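Local structure of ReP1-NCXSQ (Loligo pealei, 3PPT) at residues N15-M20 with M32-T37. The protein binds fatty acids such as palmitoleate inside a beta-barrel, also binds phosphoinositides and, when phosphorylated, stimulates the squid optic nerve sodium/calcium exchanger. Residues are numbered along the deposited sequence; the frame is centred on the assembly and turned at random.
Sequences NFDDYM and MANAAT. With PAM (palmitoleic acid), chain B.
Asn34 reaches across to Asp17 with its amide nitrogen, and ND2 of Asn34 gives OD1 of Asp17 a fairly straight hydrogen bond of 2.9 Å (160°). The bond lies in the amide plane of Asn34 but meets the Asp17 oxygen from above its carboxylate, 54° out of that plane. OD1 of Asn34 lies against carbon atoms of two side chains, 3.3 Å from CE of Met20 and 3.8 Å from CD2 of Phe16, with the Phe16 ring turned almost perpendicular to the amide. Met20 keeps CG beside its own backbone N (chi1 -71°), and with chi2 extended this brings SD to 3.5 Å from CB of Ala33. The bend at chi3 then swings CE toward the Asn34 amide, while CG lies over one face of the Phe16 ring, displaced toward its rim. The ring in turn brings CE2 to 4.0 Å from CB of Ala33, and the carbonyl O of Ala33 lies at its edge. These two short helices, 16-23 and 27-35, form the helix-turn-helix lid characteristic of fatty-acid-binding proteins, and this contact packs them together over the ligand-filled interior of the barrel. Beneath it, palmitoleic acid is touched by all three apolar partners: CE1 of Phe16 lies 3.9 Å from C4, in the half of the chain nearer the carboxylate, SD of Met20 meets the double bond at C9, and CB of Ala33 packs on C12. Farther out, Arg30 forms a salt bridge to the same OD1 of Asp17, so one oxygen takes both partners. Phe16 makes a cation-pi contact with Arg125, which together with Tyr127 hydrogen-bonds the bound fatty acid.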
# COMPACT_ATOMS: atom_id res chain seq x y z
N ASN A 15 -7.80 5.59 10.74
CA ASN A 15 -6.59 5.54 11.56
C ASN A 15 -5.27 5.72 10.79
O ASN A 15 -4.22 5.30 11.26
CB ASN A 15 -6.54 4.28 12.42
CG ASN A 15 -5.88 4.50 13.77
OD1 ASN A 15 -5.92 5.61 14.32
ND2 ASN A 15 -5.28 3.45 14.31
N PHE A 16 -5.33 6.36 9.63
CA PHE A 16 -4.12 6.61 8.84
C PHE A 16 -3.16 7.58 9.54
O PHE A 16 -1.95 7.41 9.46
CB PHE A 16 -4.49 7.11 7.45
CG PHE A 16 -3.34 7.18 6.47
CD1 PHE A 16 -2.43 6.14 6.35
CD2 PHE A 16 -3.22 8.26 5.62
CE1 PHE A 16 -1.40 6.20 5.40
CE2 PHE A 16 -2.20 8.33 4.69
CZ PHE A 16 -1.29 7.30 4.58
N ASP A 17 -3.70 8.58 10.24
CA ASP A 17 -2.83 9.54 10.91
C ASP A 17 -1.97 8.85 11.98
O ASP A 17 -0.76 9.10 12.07
CB ASP A 17 -3.63 10.70 11.50
CG ASP A 17 -2.76 11.88 11.88
OD1 ASP A 17 -1.91 12.29 11.05
OD2 ASP A 17 -2.92 12.41 13.00
N ASP A 18 -2.58 7.99 12.79
CA ASP A 18 -1.80 7.26 13.79
C ASP A 18 -0.78 6.31 13.16
O ASP A 18 0.32 6.15 13.69
CB ASP A 18 -2.72 6.52 14.77
CG ASP A 18 -3.17 7.41 15.93
OD1 ASP A 18 -2.84 8.61 15.95
OD2 ASP A 18 -3.86 6.90 16.83
N TYR A 19 -1.13 5.69 12.02
CA TYR A 19 -0.17 4.87 11.28
C TYR A 19 1.05 5.73 10.91
O TYR A 19 2.20 5.36 11.16
CB TYR A 19 -0.81 4.24 10.03
CG TYR A 19 0.22 3.44 9.26
CD1 TYR A 19 0.47 2.11 9.56
CD2 TYR A 19 0.99 4.04 8.26
CE1 TYR A 19 1.44 1.40 8.90
CE2 TYR A 19 1.97 3.34 7.60
CZ TYR A 19 2.19 2.02 7.92
OH TYR A 19 3.17 1.31 7.28
N MET A 20 0.80 6.89 10.29
CA MET A 20 1.89 7.76 9.90
C MET A 20 2.71 8.26 11.09
O MET A 20 3.93 8.33 10.99
CB MET A 20 1.36 8.94 9.09
CG MET A 20 0.89 8.54 7.68
SD MET A 20 0.55 9.97 6.65
CE MET A 20 -0.95 10.58 7.42
N MET A 32 -0.61 16.63 4.14
CA MET A 32 -0.81 16.34 2.73
C MET A 32 -1.35 14.93 2.51
O MET A 32 -2.29 14.72 1.74
CB MET A 32 0.50 16.51 1.96
CG MET A 32 1.05 17.94 2.01
SD MET A 32 2.38 18.21 0.82
CE MET A 32 3.68 17.24 1.57
N ALA A 33 -0.77 13.95 3.19
CA ALA A 33 -1.16 12.57 3.02
C ALA A 33 -2.56 12.29 3.52
O ALA A 33 -3.29 11.55 2.88
CB ALA A 33 -0.15 11.64 3.67
N ASN A 34 -2.94 12.88 4.66
CA ASN A 34 -4.30 12.70 5.16
C ASN A 34 -5.34 13.24 4.19
O ASN A 34 -6.42 12.66 4.04
CB ASN A 34 -4.47 13.36 6.54
CG ASN A 34 -3.91 12.51 7.67
OD1 ASN A 34 -4.14 11.30 7.73
ND2 ASN A 34 -3.17 13.14 8.58
N ALA A 35 -5.03 14.36 3.54
CA ALA A 35 -5.96 15.02 2.63
C ALA A 35 -5.99 14.39 1.24
O ALA A 35 -6.87 14.69 0.45
CB ALA A 35 -5.63 16.49 2.52
N ALA A 36 -5.02 13.53 0.95
CA ALA A 36 -4.88 12.97 -0.38
C ALA A 36 -5.99 11.98 -0.73
O ALA A 36 -6.59 11.35 0.14
CB ALA A 36 -3.52 12.29 -0.54
N THR A 37 -6.20 11.81 -2.03
CA THR A 37 -7.08 10.77 -2.55
C THR A 37 -6.27 9.96 -3.55
O THR A 37 -6.42 10.11 -4.76
CB THR A 37 -8.33 11.37 -3.24
OG1 THR A 37 -8.94 12.31 -2.35
CG2 THR A 37 -9.33 10.27 -3.58
C1 PAM B . -2.10 3.95 0.71
O1 PAM B . -1.60 3.40 -0.31
O2 PAM B . -3.31 4.30 0.74
C2 PAM B . -1.25 4.22 1.94
C3 PAM B . 0.24 4.01 1.71
C4 PAM B . 1.04 4.36 2.96
C5 PAM B . 2.54 4.29 2.67
C6 PAM B . 3.43 4.59 3.87
C7 PAM B . 3.14 5.95 4.50
C8 PAM B . 3.39 7.08 3.50
C9 PAM B . 3.06 8.40 4.14
C10 PAM B . 3.18 9.55 3.47
C11 PAM B . 3.64 9.62 2.04
C12 PAM B . 2.55 10.25 1.18
C13 PAM B . 1.84 9.23 0.32
C14 PAM B . 2.73 8.78 -0.84
C15 PAM B . 1.96 7.85 -1.76
C16 PAM B . 2.25 8.16 -3.21